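Local coordinates for 2OG-Fe dioxygenase family protein (Methylibium petroleiphilum, PDB 3PL0) that probably acts as an iron-dependent dioxygenase of the 2-oxoglutarate type, built on the cupin double-stranded beta-helix fold, at residues Pro226-Pro229 / Ala230-Ala233; Ala42-Met45 / Met46-Tyr49; His3-Glu7 / Leu8-Arg12. All coordinates share one frame; numbering follows the deposited sequence.

Contact 1: Pro226-Pro229 / Ala230-Ala233; sequences PLDP and ADPA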
loop_
_atom_site.group_PDB
_atom_site.type_symbol
_atom_site.label_atom_id
_atom_site.label_comp_id
_atom_site.label_asym_id
_atom_site.label_seq_id
_atom_site.Cartn_x
_atom_site.Cartn_y
_atom_site.Cartn_z
ATOM N N PRO A 226 -17.984 4.211 -11.731
ATOM C CA PRO A 226 -18.159 5.650 -11.864
ATOM C C PRO A 226 -19.466 6.135 -11.262
ATOM O O PRO A 226 -20.465 5.508 -11.448
ATOM C CB PRO A 226 -18.184 5.871 -13.394
ATOM C CG PRO A 226 -17.532 4.662 -13.976
ATOM C CD PRO A 226 -17.784 3.531 -13.027
ATOM N N LEU A 227 -19.476 7.258 -10.563
ATOM C CA LEU A 227 -20.737 7.808 -10.062
ATOM C C LEU A 227 -21.606 8.325 -11.207
ATOM O O LEU A 227 -22.844 8.183 -11.192
ATOM C CB LEU A 227 -20.473 8.929 -9.066
ATOM C CG LEU A 227 -19.876 8.434 -7.743
ATOM C CD1 LEU A 227 -19.449 9.625 -6.874
ATOM C CD2 LEU A 227 -20.859 7.521 -7.029
ATOM N N ASP A 228 -20.957 8.931 -12.198
ATOM C CA ASP A 228 -21.659 9.556 -13.327
ATOM C C ASP A 228 -21.124 8.951 -14.642
ATOM O O ASP A 228 -20.408 9.615 -15.391
ATOM C CB ASP A 228 -21.487 11.092 -13.274
ATOM C CG ASP A 228 -22.367 11.834 -14.316
ATOM O OD1 ASP A 228 -23.175 11.155 -15.027
ATOM O OD2 ASP A 228 -22.232 13.090 -14.425
ATOM N N PRO A 229 -21.473 7.674 -14.916
ATOM C CA PRO A 229 -20.941 7.016 -16.114
ATOM C C PRO A 229 -21.418 7.707 -17.364
ATOM O O PRO A 229 -20.667 7.774 -18.344
ATOM C CB PRO A 229 -21.513 5.597 -16.049
ATOM C CG PRO A 229 -22.614 5.634 -15.025
ATOM C CD PRO A 229 -22.405 6.817 -14.151
ATOM N N ALA A 230 -22.633 8.254 -17.311
ATOM C CA ALA A 230 -23.171 9.038 -18.427
ATOM C C ALA A 230 -22.279 10.208 -18.870
ATOM O O ALA A 230 -22.461 10.708 -19.978
ATOM C CB ALA A 230 -24.598 9.545 -18.099
ATOM N N ASP A 231 -21.324 10.642 -18.036
ATOM C CA ASP A 231 -20.467 11.801 -18.377
ATOM C C ASP A 231 -18.963 11.513 -18.233
ATOM O O ASP A 231 -18.414 11.596 -17.148
ATOM C CB ASP A 231 -20.855 13.036 -17.555
ATOM C CG ASP A 231 -20.085 14.293 -17.969
ATOM O OD1 ASP A 231 -19.050 14.187 -18.670
ATOM O OD2 ASP A 231 -20.506 15.397 -17.568
ATOM N N PRO A 232 -18.305 11.190 -19.348
ATOM C CA PRO A 232 -16.873 11.003 -19.511
ATOM C C PRO A 232 -15.992 12.046 -18.887
ATOM O O PRO A 232 -15.047 11.671 -18.159
ATOM C CB PRO A 232 -16.708 11.085 -21.023
ATOM C CG PRO A 232 -17.896 10.366 -21.495
ATOM C CD PRO A 232 -19.013 10.760 -20.563
ATOM N N ALA A 233 -16.294 13.319 -19.160
ATOM C CA ALA A 233 -15.407 14.428 -18.794
ATOM C C ALA A 233 -15.178 14.595 -17.280
ATOM O O ALA A 233 -14.218 15.241 -16.899
ATOM C CB ALA A 233 -15.915 15.742 -19.406
#

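Contact 2: Ala42-Met45 / Met46-Tyr49; sequences AFDM and MLPY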
loop_
_atom_site.group_PDB
_atom_site.type_symbol
_atom_site.label_atom_id
_atom_site.label_comp_id
_atom_site.label_asym_id
_atom_site.label_seq_id
_atom_site.Cartn_x
_atom_site.Cartn_y
_atom_site.Cartn_z
ATOM N N ALA A 42 1.948 18.456 5.616
ATOM C CA ALA A 42 3.212 17.962 5.058
ATOM C C ALA A 42 2.971 16.719 4.201
ATOM O O ALA A 42 3.657 16.523 3.237
ATOM C CB ALA A 42 4.273 17.666 6.143
ATOM N N PHE A 43 2.021 15.870 4.572
ATOM C CA PHE A 43 1.652 14.729 3.722
ATOM C C PHE A 43 0.997 15.205 2.416
ATOM O O PHE A 43 1.235 14.627 1.361
ATOM C CB PHE A 43 0.743 13.738 4.466
ATOM C CG PHE A 43 1.472 12.935 5.455
ATOM C CD1 PHE A 43 2.275 11.873 5.039
ATOM C CD2 PHE A 43 1.412 13.253 6.790
ATOM C CE1 PHE A 43 3.002 11.166 5.958
ATOM C CE2 PHE A 43 2.129 12.518 7.729
ATOM C CZ PHE A 43 2.917 11.484 7.317
ATOM N N ASP A 44 0.225 16.289 2.496
ATOM C CA ASP A 44 -0.444 16.814 1.301
ATOM C C ASP A 44 0.519 17.224 0.185
ATOM O O ASP A 44 0.135 17.217 -0.978
ATOM C CB ASP A 44 -1.403 17.946 1.634
ATOM C CG ASP A 44 -2.702 17.451 2.302
ATOM O OD1 ASP A 44 -3.047 16.251 2.202
ATOM O OD2 ASP A 44 -3.348 18.268 2.974
HETATM N N MSE A 45 1.765 17.536 0.549
HETATM C CA MSE A 45 2.817 17.861 -0.420
HETATM C C MSE A 45 3.035 16.768 -1.460
HETATM O O MSE A 45 3.553 17.030 -2.545
HETATM C CB MSE A 45 4.138 18.130 0.317
HETATM C CG MSE A 45 4.103 19.395 1.193
HETATM SE SE MSE A 45 3.735 21.043 0.182
HETATM C CE MSE A 45 5.238 20.983 -1.060
HETATM N N MSE A 46 2.634 15.546 -1.128
HETATM C CA MSE A 46 2.829 14.405 -1.989
HETATM C C MSE A 46 1.734 14.281 -3.023
HETATM O O MSE A 46 1.924 13.624 -4.031
HETATM C CB MSE A 46 2.847 13.119 -1.154
HETATM C CG MSE A 46 4.122 12.939 -0.286
HETATM SE SE MSE A 46 3.941 11.444 0.989
HETATM C CE MSE A 46 3.136 10.307 -0.216
ATOM N N LEU A 47 0.577 14.880 -2.761
ATOM C CA LEU A 47 -0.585 14.696 -3.637
ATOM C C LEU A 47 -0.378 15.086 -5.130
ATOM O O LEU A 47 -0.858 14.400 -6.015
ATOM C CB LEU A 47 -1.796 15.425 -3.064
ATOM C CG LEU A 47 -2.313 15.015 -1.703
ATOM C CD1 LEU A 47 -3.331 16.055 -1.138
ATOM C CD2 LEU A 47 -2.938 13.631 -1.782
ATOM N N PRO A 48 0.363 16.167 -5.418
ATOM C CA PRO A 48 0.465 16.447 -6.846
ATOM C C PRO A 48 1.150 15.362 -7.707
ATOM O O PRO A 48 0.921 15.333 -8.947
ATOM C CB PRO A 48 1.241 17.768 -6.894
ATOM C CG PRO A 48 0.980 18.409 -5.565
ATOM C CD PRO A 48 0.801 17.310 -4.591
ATOM N N TYR A 49 1.934 14.472 -7.095
ATOM C CA TYR A 49 2.629 13.429 -7.843
ATOM C C TYR A 49 1.678 12.382 -8.369
ATOM O O TYR A 49 1.959 11.757 -9.366
ATOM C CB TYR A 49 3.767 12.799 -7.012
ATOM C CG TYR A 49 4.788 13.859 -6.681
ATOM C CD1 TYR A 49 5.710 14.268 -7.629
ATOM C CD2 TYR A 49 4.733 14.549 -5.466
ATOM C CE1 TYR A 49 6.617 15.290 -7.347
ATOM C CE2 TYR A 49 5.611 15.561 -5.172
ATOM C CZ TYR A 49 6.556 15.938 -6.134
ATOM O OH TYR A 49 7.444 16.942 -5.834
#

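Contact 3: His3-Glu7 / Leu8-Arg12; sequences HVDIE and LPLGR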
loop_
_atom_site.group_PDB
_atom_site.type_symbol
_atom_site.label_atom_id
_atom_site.label_comp_id
_atom_site.label_asym_id
_atom_site.label_seq_id
_atom_site.Cartn_x
_atom_site.Cartn_y
_atom_site.Cartn_z
ATOM N N HIS A 3 -11.680 -5.610 14.601
ATOM C CA HIS A 3 -11.762 -4.164 14.810
ATOM C C HIS A 3 -11.358 -3.404 13.559
ATOM O O HIS A 3 -10.275 -3.636 13.040
ATOM C CB HIS A 3 -10.821 -3.727 15.943
ATOM C CG HIS A 3 -11.236 -4.231 17.291
ATOM N ND1 HIS A 3 -12.147 -3.563 18.085
ATOM C CD2 HIS A 3 -10.867 -5.335 17.980
ATOM C CE1 HIS A 3 -12.312 -4.229 19.213
ATOM N NE2 HIS A 3 -11.550 -5.309 19.176
ATOM N N VAL A 4 -12.220 -2.478 13.118
ATOM C CA VAL A 4 -11.920 -1.599 12.029
ATOM C C VAL A 4 -11.893 -0.221 12.663
ATOM O O VAL A 4 -12.961 0.378 12.882
ATOM C CB VAL A 4 -13.017 -1.665 10.968
ATOM C CG1 VAL A 4 -12.708 -0.670 9.813
ATOM C CG2 VAL A 4 -13.114 -3.053 10.424
ATOM N N ASP A 5 -10.694 0.281 12.971
ATOM C CA ASP A 5 -10.554 1.496 13.797
ATOM C C ASP A 5 -10.526 2.717 12.893
ATOM O O ASP A 5 -9.554 3.478 12.880
ATOM C CB ASP A 5 -9.299 1.400 14.681
ATOM C CG ASP A 5 -9.390 0.239 15.665
ATOM O OD1 ASP A 5 -10.138 0.389 16.635
ATOM O OD2 ASP A 5 -8.795 -0.858 15.411
ATOM N N ILE A 6 -11.617 2.897 12.139
ATOM C CA ILE A 6 -11.631 3.860 11.029
ATOM C C ILE A 6 -12.210 5.194 11.475
ATOM O O ILE A 6 -12.156 6.160 10.731
ATOM C CB ILE A 6 -12.340 3.273 9.798
ATOM C CG1 ILE A 6 -12.061 4.116 8.541
ATOM C CG2 ILE A 6 -13.833 3.112 10.058
ATOM C CD1 ILE A 6 -12.206 3.307 7.254
ATOM N N GLU A 7 -12.697 5.260 12.709
ATOM C CA GLU A 7 -13.257 6.486 13.285
ATOM C C GLU A 7 -12.357 7.089 14.376
ATOM O O GLU A 7 -12.127 8.306 14.400
ATOM C CB GLU A 7 -14.666 6.210 13.851
ATOM C CG GLU A 7 -15.609 5.467 12.878
ATOM C CD GLU A 7 -17.096 5.690 13.174
ATOM O OE1 GLU A 7 -17.552 5.338 14.283
ATOM O OE2 GLU A 7 -17.808 6.210 12.284
ATOM N N LEU A 8 -11.868 6.233 15.277
ATOM C CA LEU A 8 -11.041 6.708 16.377
ATOM C C LEU A 8 -9.537 6.409 16.145
ATOM O O LEU A 8 -9.165 5.371 15.596
ATOM C CB LEU A 8 -11.532 6.131 17.709
ATOM C CG LEU A 8 -12.978 6.507 18.094
ATOM C CD1 LEU A 8 -13.235 6.202 19.556
ATOM C CD2 LEU A 8 -13.258 7.969 17.801
ATOM N N PRO A 9 -8.669 7.352 16.566
ATOM C CA PRO A 9 -7.219 7.191 16.390
ATOM C C PRO A 9 -6.569 6.166 17.328
ATOM O O PRO A 9 -6.770 6.200 18.540
ATOM C CB PRO A 9 -6.685 8.597 16.650
ATOM C CG PRO A 9 -7.627 9.174 17.656
ATOM C CD PRO A 9 -8.985 8.531 17.403
ATOM N N LEU A 10 -5.830 5.218 16.771
ATOM C CA LEU A 10 -5.075 4.278 17.559
ATOM C C LEU A 10 -3.701 4.874 17.848
ATOM O O LEU A 10 -3.065 5.467 16.956
ATOM C CB LEU A 10 -4.883 2.972 16.778
ATOM C CG LEU A 10 -6.109 2.092 16.531
ATOM C CD1 LEU A 10 -5.697 0.881 15.670
ATOM C CD2 LEU A 10 -6.728 1.682 17.872
ATOM N N GLY A 11 -3.221 4.685 19.072
ATOM C CA GLY A 11 -1.841 4.987 19.382
ATOM C C GLY A 11 -1.027 3.803 18.962
ATOM O O GLY A 11 -1.555 2.717 18.714
ATOM N N ARG A 12 0.283 3.988 18.929
ATOM C CA ARG A 12 1.167 2.916 18.503
ATOM C C ARG A 12 1.029 1.613 19.285
ATOM O O ARG A 12 1.016 0.557 18.708
ATOM C CB ARG A 12 2.593 3.396 18.655
ATOM C CG ARG A 12 3.558 2.594 17.953
ATOM C CD ARG A 12 4.839 2.938 18.580
ATOM N NE ARG A 12 5.894 2.842 17.627
ATOM C CZ ARG A 12 7.088 2.366 17.914
ATOM N NH1 ARG A 12 7.354 1.904 19.130
ATOM N NH2 ARG A 12 7.999 2.333 16.964
#

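Contact 1: Pro226-Pro229 / Ala230-Ala233
The backbone amide of Asp231 donates to the carbonyl oxygen of Asp228, with Asp231 N 3.0 Å from Asp228 O. This bond closes a type I beta turn whose corners are Pro229 and Ala230. It is nearly straight, with an N-H...O angle of 162°. Proline suits the first corner because its ring fixes phi near the value a type I turn needs. The turn lies in the surface loop between strands 217-226 and 237-246, and Leu227 ties the start of this loop to Gly182 by backbone hydrogen bonding.

The side-chain part of the contact brings the two aspartates at the ends of the turn together. With chi1 of -172°, CG of Asp228 lies opposite its own backbone nitrogen, and the carboxylate is brought over the turn. One oxygen, OD2 of Asp228, rests 3.4 Å from CB of Asp231, while the other, OD1, comes 3.7 Å from CB of Ala230. OD1 also remains 3.6 Å from Asp231 N, whose hydrogen is already directed at the Asp228 carbonyl.

The two acidic side chains cross obliquely, and their carboxylate planes stand 81° apart. Asp228 OD2 and Asp231 OD2 are separated by 4.3 Å, so two like charges lie close together and each group would probably hold a proton somewhat more readily than an isolated aspartate. Asp231 reaches onward along the chain as well: its side chain accepts from the amide two residues later, across Pro232, in the manner of an Asx turn. That bond is weak despite its length of 2.9 Å between Ala233 N and Asp231 OD1.

Contact 2: Ala42-Met45 / Met46-Tyr49
This is a local contact in which the chain leaving the short helix 40-44 passes through a type I beta turn, Asp44 to Leu47, into the 3-10 segment that starts at Leu47. Two successive backbone bonds, each spanning three residues, are the evidence. Met46 N donates to Phe43 O at 3.0 Å, with an N-H...O angle of 165°, and Leu47 N donates to Asp44 O, also at 3.0 Å.

The side chains of Asp44 and Leu47 run alongside each other in a common direction. With chi1 of -61°, CG of Leu47 lies beside its own nitrogen, which folds the side chain back over the turn: CG comes 3.4 Å from Asp44 O, and CD1 touches Asp44 OD1 at 3.4 Å. The same OD1 accepts a hydrogen bond from Trp207 NE1, so the methyl flanks a carboxylate oxygen that is already engaged. An alanine at Leu47 lacks CG and both methyls, which would probably open a gap beside the Asp44 carboxylate and carbonyl, stripping the apolar cover from that flank.

On the buried side, the selenium of Met46, a selenomethionine in this crystal, approaches the Phe43 ring obliquely, with SE 4.4 Å from CD1. The Phe43 ring also meets Trp207, and Met46 packs on Trp120 of helix 118-134 and Met114 of helix 112-115.

Pro48 has no amide hydrogen to offer the preceding turn; instead its CD lies 3.4 Å from Met45 O. The same carbonyl oxygen sits at the edge of the Tyr49 ring, near its plane, 3.6 Å from CE2.

Contact 3: His3-Glu7 / Leu8-Arg12
The N-terminal lead-in to helix 12-22 bends back on itself here, through an inverse gamma turn centred on Asp5, before Gly11 takes the N-cap position of the helix. The gamma turn is closed by a weak bond from Ile6 N to Val4 O, 3.0 Å long. Beyond it the chain turns again, and Asp5 and Leu10, five residues apart, come into side-chain contact; the CB of each points at the opposite strip of chain.

The two side chains cross at about a right angle, and both methyls of Leu10 lie over one face of the Asp5 carboxylate: CD1 and CD2 of Leu10 are each 3.7 Å from Asp5 CG. Behind them, CG of Leu10 rests 3.8 Å from Asp5 CB. A chi1 of -63° sets the Asp5 carboxylate beside its own backbone nitrogen, where this branched end can cover it.

The contact is therefore apolar atoms laid against a charged group whose polar needs are met elsewhere. OD2 of Asp5 forms a salt bridge with NE of Arg18, a residue of helix 12-22, and OD1 is hydrogen-bonded too. The lead-in is thus tied to the flank of its own helix, while Val4 and Ile6 reach Phe201 of strand 198-201. Where Leu10 comes nearest the salt-bridging oxygen, its CD1 lies 3.6 Å from Asp5 OD2.

Overall arrangement
Along the chain the order is contact 3, contact 2, contact 1, and none touches another. Centres of contacts 2 and 3 lie 23 Å apart, those of contacts 1 and 2 26 Å, and those of contacts 1 and 3 34 Å. Contacts 2 and 3 share neighbours: both reach helices 29-36 and 118-134, so they belong to the helical side of the cupin fold. Contacts 1 and 3 are related through the three-stranded sheet, since 3-7 packs on strand 198-201 and loop 227-233 continues from strand 217-226. Contact 1, about 27 Å from the chain centre and with none of its touching residues buried, is a peripheral loop, whereas contact 2, at 16 Å, is partly buried.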